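Local structure of ferredoxin (Mycobacterium smegmatis, 2V2K) at residues 8-14 against 27-32; 34-38 against 79-83. The protein transfers electrons in a wide variety of metabolic reactions, using iron-sulfur clusters as its redox centres. All coordinates share one frame; numbering follows the deposited sequence.

The two contacts follow one another along the chain: interaction 1 (8-14 with 27-32) closes before interaction 2 (34-38 with 79-83) opens, and their centres lie about 17 Å apart on opposite sides of the chain's centre. What joins them is the antiparallel hairpin of strands 25-27 and 32-34. Its turn enters interaction 1 beside one iron-sulfur cluster; the chain leaving its second strand, past I34 which touches the other cluster, enters interaction 2. Interaction 1 thus ties the hairpin to a cysteine-bearing loop, whereas interaction 2 fastens the chain just ahead of C39 to the C-terminal extension beyond the cluster-binding core.

Interaction 1 of 2, residues 8-14 against 27-32; sequences CVDVKDK and EGARML. With F3S (Fe3-s4 cluster), chain D.
D10 and R30 form a side-on salt bridge: NE of R30 reaches OD1 of D10 at 2.8 Å, NH2 takes OD2, and both acceptors are met on their syn sides with the two planar groups only 20° apart. Two bends, at chi2 and chi3, bring the guanidinium back to D10 although the CB of R30 points away. A second charged group gathers round E27, whose OE2 lies 2.9 Å from NZ of K14 and 3.1 Å from NZ of K12, both bonds weak. The K12 ammonium also donates to O of G28 at 3.1 Å, in the carbonyl plane.

N of D10 bonds O of R30 (2.9 Å). N of L32 points almost straight at SG of C8 (3.5 Å, 174°), which binds FE3 of the cluster at 2.4 Å; such an N-H...S bond would be expected to influence the cluster's redox potential. V9 CG2 makes apolar contact with M31 SD, and L32 CD1 lies against sulfide S1 of the cluster. The hairpin turn between strands 25-27 and 32-34 covers the cluster loop ahead of helix 15-19, while helix 95-98 packs on R30 and M31 and strand 2-4 on M31 and L32.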
loop_
_atom_site.group_PDB
_atom_site.type_symbol
_atom_site.label_atom_id
_atom_site.label_comp_id
_atom_site.label_asym_id
_atom_site.label_seq_id
_atom_site.Cartn_x
_atom_site.Cartn_y
_atom_site.Cartn_z
ATOM N N CYS A 8 -7.398 -0.999 4.277
ATOM C CA CYS A 8 -6.192 -1.493 4.938
ATOM C C CYS A 8 -5.872 -0.772 6.256
ATOM O O CYS A 8 -5.219 -1.363 7.119
ATOM C CB CYS A 8 -4.985 -1.375 3.990
ATOM S SG CYS A 8 -3.438 -2.091 4.616
ATOM N N VAL A 9 -6.305 0.484 6.392
ATOM C CA VAL A 9 -5.856 1.363 7.500
ATOM C C VAL A 9 -6.255 0.766 8.845
ATOM O O VAL A 9 -7.434 0.455 9.070
ATOM C CB VAL A 9 -6.381 2.805 7.375
ATOM C CG1 VAL A 9 -6.072 3.612 8.679
ATOM C CG2 VAL A 9 -5.783 3.477 6.139
ATOM N N ASP A 10 -5.244 0.546 9.679
ATOM C CA ASP A 10 -5.373 -0.081 11.001
ATOM C C ASP A 10 -5.991 -1.494 10.951
ATOM O O ASP A 10 -6.575 -1.970 11.943
ATOM C CB ASP A 10 -6.148 0.830 11.969
ATOM C CG ASP A 10 -5.506 2.221 12.137
ATOM O OD1 ASP A 10 -4.280 2.396 11.893
ATOM O OD2 ASP A 10 -6.241 3.140 12.561
ATOM N N VAL A 11 -5.864 -2.149 9.790
ATOM C CA VAL A 11 -6.191 -3.565 9.641
ATOM C C VAL A 11 -4.896 -4.327 9.351
ATOM O O VAL A 11 -4.506 -5.210 10.115
ATOM C CB VAL A 11 -7.285 -3.801 8.550
ATOM C CG1 VAL A 11 -7.616 -5.293 8.387
ATOM C CG2 VAL A 11 -8.522 -3.030 8.899
ATOM N N LYS A 12 -4.228 -3.982 8.252
ATOM C CA LYS A 12 -2.917 -4.579 7.905
ATOM C C LYS A 12 -2.867 -6.116 8.038
ATOM O O LYS A 12 -2.048 -6.664 8.781
ATOM C CB LYS A 12 -1.787 -3.920 8.704
ATOM C CG LYS A 12 -1.493 -2.477 8.264
ATOM C CD LYS A 12 -0.727 -1.660 9.294
ATOM C CE LYS A 12 0.618 -2.237 9.643
ATOM N NZ LYS A 12 1.323 -1.470 10.733
ATOM N N ASP A 13 -3.741 -6.812 7.310
ATOM C CA ASP A 13 -3.794 -8.283 7.415
ATOM C C ASP A 13 -2.489 -8.956 6.957
ATOM O O ASP A 13 -2.080 -9.989 7.536
ATOM C CB ASP A 13 -4.974 -8.832 6.618
ATOM C CG ASP A 13 -5.101 -10.322 6.743
ATOM O OD1 ASP A 13 -5.638 -10.793 7.771
ATOM O OD2 ASP A 13 -4.663 -11.022 5.824
ATOM N N LYS A 14 -1.881 -8.365 5.914
ATOM C CA LYS A 14 -0.596 -8.748 5.344
ATOM C C LYS A 14 -0.616 -10.077 4.549
ATOM O O LYS A 14 0.421 -10.633 4.259
ATOM C CB LYS A 14 0.524 -8.745 6.410
ATOM C CG LYS A 14 0.853 -7.382 6.987
ATOM C CD LYS A 14 1.942 -7.526 8.036
ATOM C CE LYS A 14 1.915 -6.432 9.084
ATOM N NZ LYS A 14 3.195 -6.428 9.893
ATOM N N GLU A 27 5.510 -1.648 4.362
ATOM C CA GLU A 27 4.695 -1.405 5.557
ATOM C C GLU A 27 4.957 -0.051 6.231
ATOM O O GLU A 27 6.096 0.260 6.572
ATOM C CB GLU A 27 4.924 -2.507 6.586
ATOM C CG GLU A 27 3.921 -2.468 7.731
ATOM C CD GLU A 27 4.101 -3.579 8.729
ATOM O OE1 GLU A 27 4.943 -4.477 8.488
ATOM O OE2 GLU A 27 3.414 -3.553 9.784
ATOM N N GLY A 28 3.889 0.711 6.439
ATOM C CA GLY A 28 3.916 1.935 7.254
ATOM C C GLY A 28 3.291 1.660 8.625
ATOM O O GLY A 28 2.904 0.535 8.929
ATOM N N ALA A 29 3.197 2.699 9.446
ATOM C CA ALA A 29 2.510 2.628 10.728
ATOM C C ALA A 29 1.013 2.345 10.601
ATOM O O ALA A 29 0.456 1.620 11.430
ATOM C CB ALA A 29 2.725 3.934 11.497
ATOM N N ARG A 30 0.357 2.934 9.591
ATOM C CA ARG A 30 -1.099 2.866 9.434
ATOM C C ARG A 30 -1.621 1.847 8.418
ATOM O O ARG A 30 -2.749 1.367 8.549
ATOM C CB ARG A 30 -1.661 4.241 9.018
ATOM C CG ARG A 30 -1.371 5.374 9.962
ATOM C CD ARG A 30 -1.929 5.156 11.361
ATOM N NE ARG A 30 -3.394 5.061 11.444
ATOM C CZ ARG A 30 -4.245 6.091 11.434
ATOM N NH1 ARG A 30 -3.810 7.342 11.302
ATOM N NH2 ARG A 30 -5.554 5.876 11.549
ATOM N N MET A 31 -0.834 1.574 7.385
ATOM C CA MET A 31 -1.253 0.668 6.292
ATOM C C MET A 31 -0.018 0.178 5.526
ATOM O O MET A 31 1.108 0.557 5.856
ATOM C CB MET A 31 -2.264 1.353 5.331
ATOM C CG MET A 31 -1.745 2.600 4.646
ATOM S SD MET A 31 -2.986 3.484 3.664
ATOM C CE MET A 31 -3.222 2.413 2.254
ATOM N N LEU A 32 -0.246 -0.714 4.556
ATOM C CA LEU A 32 0.760 -1.074 3.555
ATOM C C LEU A 32 0.551 -0.245 2.273
ATOM O O LEU A 32 -0.521 0.291 2.046
ATOM C CB LEU A 32 0.744 -2.570 3.241
ATOM C CG LEU A 32 1.635 -3.356 4.194
ATOM C CD1 LEU A 32 1.018 -3.293 5.602
ATOM C CD2 LEU A 32 1.841 -4.793 3.730
HETATM FE FE1 F3S D . -2.530 -6.365 2.533
HETATM FE FE3 F3S D . -3.672 -4.407 3.900
HETATM FE FE4 F3S D . -5.172 -6.284 2.785
HETATM S S1 F3S D . -1.862 -5.378 4.462
HETATM S S2 F3S D . -3.921 -8.139 2.808
HETATM S S3 F3S D . -3.833 -4.769 1.798
HETATM S S4 F3S D . -5.474 -5.178 4.782
HETATM O O HOH W 1 -2.181 0.709 12.423
#

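Interaction 2 of 2, residues 34-38 against 79-83; sequences IHPDE and GSPGG
E38 reaches across to the 79-83 loop with an outstretched side chain, and its carboxylate carries much of the contact. From CB, CG is set anti to the carbonyl carbon (chi1 -64°); this carbon lies 3.8 Å above one face of the H35 ring, offset toward the rim, and 3.4 Å from OG of S80. The chain then runs extended through CD to two oxygens with different partners. OE2 accepts from OG of S80 at 2.5 Å, a very short hydrogen bond, and from the backbone N of G82 at 2.9 Å. The amide comes from well above the carboxylate plane, 41° out of it, and its bond is bent. OE1 turns to the hydroxyl of Y26, a residue of strand 25-27 that also accepts from N of G83, so one tyrosine bridges the two loops.

Segment 34-38 leaves the second strand of the ferredoxin hairpin and leads into the run C39, C42 and C45, which by similarity are ligands of a [4Fe-4S] cluster; a three-iron cluster occupies that pocket in this crystal. The contact thus pins the approach to the cluster motif against a loop of the C-terminal extension, between helices 67-73 and 84-87.

H35 supplies the second polar link. Its NE2 donates to O of G79 at 2.8 Å, with the oxygen close to the ring plane, while on the other side of the imidazole ND1 accepts from N of D37 (3.2 Å). These bonds at both ring nitrogens fix the ring's rotation, and F75 stacks on it. A water donates to both OG of S80 and O of D37, spanning the solvent-facing margin where S80 is exposed.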
loop_
_atom_site.group_PDB
_atom_site.type_symbol
_atom_site.label_atom_id
_atom_site.label_comp_id
_atom_site.label_asym_id
_atom_site.label_seq_id
_atom_site.Cartn_x
_atom_site.Cartn_y
_atom_site.Cartn_z
ATOM N N ILE A 34 1.829 0.008 -2.033
ATOM C CA ILE A 34 2.430 -0.612 -3.246
ATOM C C ILE A 34 3.306 0.421 -3.936
ATOM O O ILE A 34 2.830 1.533 -4.262
ATOM C CB ILE A 34 1.361 -1.150 -4.221
ATOM C CG1 ILE A 34 0.645 -2.348 -3.573
ATOM C CG2 ILE A 34 1.981 -1.459 -5.603
ATOM C CD1 ILE A 34 -0.567 -2.904 -4.322
ATOM N N HIS A 35 4.572 0.076 -4.172
ATOM C CA HIS A 35 5.480 1.006 -4.857
ATOM C C HIS A 35 5.145 1.063 -6.335
ATOM O O HIS A 35 5.318 0.055 -7.025
ATOM C CB HIS A 35 6.937 0.565 -4.685
ATOM C CG HIS A 35 7.917 1.649 -4.951
ATOM N ND1 HIS A 35 7.804 2.497 -6.028
ATOM C CD2 HIS A 35 9.022 2.042 -4.274
ATOM C CE1 HIS A 35 8.788 3.378 -5.995
ATOM N NE2 HIS A 35 9.528 3.137 -4.932
ATOM N N PRO A 36 4.669 2.224 -6.821
ATOM C CA PRO A 36 4.189 2.338 -8.206
ATOM C C PRO A 36 5.258 2.224 -9.305
ATOM O O PRO A 36 4.912 2.008 -10.473
ATOM C CB PRO A 36 3.572 3.745 -8.255
ATOM C CG PRO A 36 4.233 4.483 -7.232
ATOM C CD PRO A 36 4.568 3.524 -6.126
ATOM N N ASP A 37 6.530 2.395 -8.943
ATOM C CA ASP A 37 7.648 2.239 -9.885
ATOM C C ASP A 37 8.303 0.845 -9.819
ATOM O O ASP A 37 9.231 0.572 -10.576
ATOM C CB ASP A 37 8.694 3.324 -9.630
ATOM C CG ASP A 37 8.097 4.723 -9.633
ATOM O OD1 ASP A 37 7.372 5.065 -10.597
ATOM O OD2 ASP A 37 8.358 5.487 -8.681
ATOM N N GLU A 38 7.843 -0.007 -8.905
ATOM C CA GLU A 38 8.329 -1.363 -8.764
ATOM C C GLU A 38 7.246 -2.398 -9.131
ATOM O O GLU A 38 7.571 -3.485 -9.622
ATOM C CB GLU A 38 8.866 -1.602 -7.335
ATOM C CG GLU A 38 10.089 -0.730 -6.995
ATOM C CD GLU A 38 10.616 -0.870 -5.559
ATOM O OE1 GLU A 38 10.087 -1.694 -4.750
ATOM O OE2 GLU A 38 11.597 -0.162 -5.256
ATOM N N GLY A 79 12.908 6.258 -1.776
ATOM C CA GLY A 79 13.307 6.094 -3.176
ATOM C C GLY A 79 12.714 4.805 -3.736
ATOM O O GLY A 79 11.514 4.541 -3.606
ATOM N N SER A 80 13.564 3.978 -4.331
ATOM C CA SER A 80 13.155 2.657 -4.804
ATOM C C SER A 80 14.124 1.611 -4.274
ATOM O O SER A 80 15.092 1.263 -4.941
ATOM C CB SER A 80 13.081 2.636 -6.331
ATOM O OG SER A 80 12.762 1.336 -6.837
ATOM N N PRO A 81 13.879 1.124 -3.047
ATOM C CA PRO A 81 14.809 0.159 -2.430
ATOM C C PRO A 81 14.888 -1.171 -3.158
ATOM O O PRO A 81 15.874 -1.881 -3.011
ATOM C CB PRO A 81 14.240 -0.023 -1.012
ATOM C CG PRO A 81 13.317 1.192 -0.797
ATOM C CD PRO A 81 12.768 1.471 -2.151
ATOM N N GLY A 82 13.852 -1.510 -3.933
ATOM C CA GLY A 82 13.864 -2.720 -4.736
ATOM C C GLY A 82 13.583 -3.981 -3.945
ATOM O O GLY A 82 13.996 -5.074 -4.360
ATOM N N GLY A 83 12.887 -3.833 -2.808
ATOM C CA GLY A 83 12.415 -4.970 -1.995
ATOM C C GLY A 83 12.067 -4.573 -0.560
ATOM O O GLY A 83 12.919 -4.063 0.186
HETATM O O HOH W 2 11.928 1.225 -9.349
#